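Local coordinates for trypsin-resistant surface T6 protein (Streptococcus pyogenes serotype M6, PDB 4P0D) that probably forms the shaft of the surface pilus as its backbone subunit, polymerised by sortase, and is the T6 antigen of the bacterium, at residues A[99-109]-A[283-291]. The protein carries 1 engineered substitution. Residues are numbered along the deposited sequence; the frame is centred on the assembly and turned at random.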
# COMPACT_ATOMS: atom_id res chain seq x y z
N LEU A 99 -4.80 -24.32 -18.69
CA LEU A 99 -4.77 -23.11 -17.88
C LEU A 99 -4.22 -23.40 -16.47
O LEU A 99 -4.65 -24.35 -15.78
CB LEU A 99 -6.16 -22.47 -17.76
CG LEU A 99 -6.82 -22.05 -19.08
CD1 LEU A 99 -8.22 -21.50 -18.82
CD2 LEU A 99 -5.98 -21.03 -19.85
N LEU A 100 -3.27 -22.56 -16.06
CA LEU A 100 -2.68 -22.62 -14.72
C LEU A 100 -3.19 -21.41 -13.92
O LEU A 100 -2.94 -20.25 -14.31
CB LEU A 100 -1.15 -22.61 -14.81
CG LEU A 100 -0.49 -23.80 -15.54
CD1 LEU A 100 -0.30 -23.51 -17.03
CD2 LEU A 100 0.87 -24.12 -14.93
N THR A 101 -3.93 -21.69 -12.85
CA THR A 101 -4.65 -20.66 -12.09
C THR A 101 -4.36 -20.80 -10.61
O THR A 101 -3.84 -21.81 -10.17
CB THR A 101 -6.19 -20.79 -12.24
OG1 THR A 101 -6.58 -22.12 -11.90
CG2 THR A 101 -6.62 -20.49 -13.64
N GLY A 102 -4.67 -19.74 -9.86
CA GLY A 102 -4.59 -19.76 -8.41
C GLY A 102 -3.24 -20.00 -7.75
O GLY A 102 -3.20 -20.47 -6.62
N ALA A 103 -2.14 -19.71 -8.43
CA ALA A 103 -0.80 -19.85 -7.82
C ALA A 103 -0.78 -19.07 -6.51
O ALA A 103 -1.24 -17.91 -6.46
CB ALA A 103 0.29 -19.34 -8.76
N THR A 104 -0.27 -19.68 -5.46
CA THR A 104 -0.33 -19.05 -4.14
C THR A 104 0.68 -17.93 -3.93
O THR A 104 0.56 -17.16 -2.97
CB THR A 104 -0.21 -20.09 -3.00
OG1 THR A 104 0.87 -21.00 -3.27
CG2 THR A 104 -1.50 -20.88 -2.86
N ASP A 105 1.67 -17.84 -4.80
CA ASP A 105 2.60 -16.72 -4.78
C ASP A 105 2.13 -15.48 -5.59
O ASP A 105 2.87 -14.51 -5.71
CB ASP A 105 3.97 -17.17 -5.28
CG ASP A 105 3.98 -17.52 -6.75
OD1 ASP A 105 2.94 -17.44 -7.43
OD2 ASP A 105 5.06 -17.88 -7.23
N GLY A 106 0.93 -15.53 -6.15
CA GLY A 106 0.39 -14.38 -6.88
C GLY A 106 0.76 -14.30 -8.35
O GLY A 106 0.41 -13.34 -9.02
N ARG A 107 1.47 -15.29 -8.87
CA ARG A 107 1.86 -15.20 -10.26
C ARG A 107 0.70 -15.48 -11.20
O ARG A 107 -0.31 -16.09 -10.84
CB ARG A 107 3.08 -16.08 -10.59
CG ARG A 107 2.86 -17.57 -10.68
CD ARG A 107 4.21 -18.26 -10.95
NE ARG A 107 5.23 -17.77 -10.04
CZ ARG A 107 6.32 -17.07 -10.37
NH1 ARG A 107 6.65 -16.73 -11.62
NH2 ARG A 107 7.11 -16.69 -9.37
N THR A 108 0.87 -14.99 -12.42
CA THR A 108 -0.14 -15.15 -13.47
C THR A 108 0.53 -15.75 -14.69
O THR A 108 1.66 -15.38 -15.03
CB THR A 108 -0.83 -13.80 -13.81
OG1 THR A 108 -1.80 -14.02 -14.84
CG2 THR A 108 0.14 -12.75 -14.28
N TYR A 109 -0.17 -16.69 -15.32
CA TYR A 109 0.38 -17.56 -16.36
C TYR A 109 -0.29 -17.29 -17.71
O TYR A 109 -1.47 -16.95 -17.75
CB TYR A 109 0.08 -19.03 -16.01
CG TYR A 109 1.03 -19.67 -15.03
CD1 TYR A 109 2.16 -20.35 -15.48
CD2 TYR A 109 0.79 -19.64 -13.66
CE1 TYR A 109 3.03 -20.97 -14.58
CE2 TYR A 109 1.67 -20.25 -12.76
CZ TYR A 109 2.77 -20.91 -13.23
OH TYR A 109 3.64 -21.54 -12.34
N PHE A 283 -3.77 -4.39 -7.68
CA PHE A 283 -4.67 -5.45 -8.15
C PHE A 283 -4.41 -5.72 -9.61
O PHE A 283 -4.32 -4.79 -10.40
CB PHE A 283 -6.13 -5.05 -8.03
CG PHE A 283 -6.55 -4.75 -6.64
CD1 PHE A 283 -6.42 -3.47 -6.13
CD2 PHE A 283 -7.06 -5.75 -5.82
CE1 PHE A 283 -6.80 -3.19 -4.84
CE2 PHE A 283 -7.46 -5.47 -4.52
CZ PHE A 283 -7.32 -4.19 -4.03
N TYR A 284 -4.35 -7.01 -9.95
CA TYR A 284 -4.16 -7.45 -11.34
C TYR A 284 -4.90 -8.79 -11.51
O TYR A 284 -5.46 -9.32 -10.54
CB TYR A 284 -2.66 -7.58 -11.67
CG TYR A 284 -1.94 -8.50 -10.71
CD1 TYR A 284 -1.40 -8.01 -9.52
CD2 TYR A 284 -1.83 -9.87 -10.97
CE1 TYR A 284 -0.78 -8.86 -8.62
CE2 TYR A 284 -1.20 -10.73 -10.07
CZ TYR A 284 -0.68 -10.22 -8.90
OH TYR A 284 -0.05 -11.06 -7.99
N SER A 285 -4.95 -9.30 -12.74
CA SER A 285 -5.58 -10.60 -12.99
C SER A 285 -4.58 -11.75 -12.93
O SER A 285 -3.54 -11.69 -13.56
CB SER A 285 -6.30 -10.66 -14.32
OG SER A 285 -6.85 -11.98 -14.48
N ASN A 286 -4.93 -12.80 -12.20
CA ASN A 286 -4.18 -14.06 -12.25
C ASN A 286 -4.90 -15.15 -13.07
O ASN A 286 -4.56 -16.33 -13.00
CB ASN A 286 -3.79 -14.55 -10.85
CG ASN A 286 -4.99 -14.93 -9.98
OD1 ASN A 286 -6.14 -14.66 -10.32
ND2 ASN A 286 -4.70 -15.56 -8.86
N ASN A 287 -5.89 -14.72 -13.84
CA ASN A 287 -6.61 -15.59 -14.77
C ASN A 287 -7.10 -14.70 -15.89
O ASN A 287 -8.30 -14.44 -16.01
CB ASN A 287 -7.75 -16.30 -14.04
CG ASN A 287 -8.31 -17.48 -14.81
OD1 ASN A 287 -7.85 -17.83 -15.90
ND2 ASN A 287 -9.33 -18.09 -14.24
N PRO A 288 -6.16 -14.18 -16.70
CA PRO A 288 -6.52 -13.09 -17.59
C PRO A 288 -7.46 -13.46 -18.76
O PRO A 288 -7.92 -12.56 -19.47
CB PRO A 288 -5.15 -12.62 -18.13
CG PRO A 288 -4.14 -13.16 -17.16
CD PRO A 288 -4.73 -14.50 -16.82
N THR A 289 -7.70 -14.75 -18.99
CA THR A 289 -8.63 -15.16 -20.04
C THR A 289 -10.05 -15.33 -19.49
O THR A 289 -10.92 -15.81 -20.19
CB THR A 289 -8.15 -16.42 -20.80
OG1 THR A 289 -8.17 -17.57 -19.94
CG2 THR A 289 -6.77 -16.21 -21.35
N LYS A 290 -10.27 -14.93 -18.25
CA LYS A 290 -11.57 -15.03 -17.61
C LYS A 290 -12.02 -13.66 -17.15
O LYS A 290 -11.23 -12.90 -16.60
CB LYS A 290 -11.49 -15.96 -16.40
CG LYS A 290 -12.78 -16.11 -15.60
CD LYS A 290 -12.56 -17.04 -14.41
CE LYS A 290 -13.75 -17.08 -13.46
NZ LYS A 290 -14.02 -15.74 -12.87
N GLY A 291 -13.31 -13.36 -17.33
CA GLY A 291 -13.89 -12.11 -16.87
C GLY A 291 -13.56 -10.92 -17.75
O GLY A 291 -13.46 -11.03 -18.98
O HOH W 1 -2.64 -17.86 -13.83
O HOH W 2 -6.16 -17.76 -11.12
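Two waters grip the backbone oxygen of Asn-286 where it faces the 99-109 hairpin. Water 1 donates to Asn-286 O at 2.6 Å and to Leu-100 O, and accepts the N-H of Tyr-109, so it sits between the two strands of the hairpin as they part. Water 2 also donates to Asn-286 O and takes the N-H of Gly-102 at 2.8 Å, which ties the start of the loop to the same carbonyl. A direct bond is made farther along: the hydroxyl of Tyr-284 donates to Gly-106 O over 2.5 Å, with the acceptor lying in the ring plane at its edge. CG of Tyr-284 lies between the backbone N and the carbonyl carbon (chi1 55°), which carries the phenol toward the end of the Ala-103 to Gly-106 type I turn. An Asx turn shapes that end, Asp-105 OD1 receiving Arg-107 N, while OD2 takes NE of the same arginine on its syn side in a salt bridge, and NH2 more obliquely from above the carboxylate plane.

The contact illustrates how a modular pilin joins its domains: the connection between strands 94-101 and 108-116 of the N-terminal Ig-like domain packs against the chain leaving strand 276-285 of the Cna-B-like domain, and strand 139-155 runs nearby, touching Thr-108 and Tyr-284. Thr-108 enters this junction with OG1 anti to its N (chi1 180°). Its OG1 lies 3.2 Å from Ser-285 O and also touches Pro-288 CG. Beyond it, the methyl CG2 of Thr-101 rests over the face of the Asn-287 amide, 3.6 Å from its CG. Ser-285 OG accepts Asn-287 N in an ST turn and is also hydrogen-bonded to Gly-306 O. At the far end Leu-99 CD1 and CD2 both approach Thr-289 OG1, beside helix 56-68.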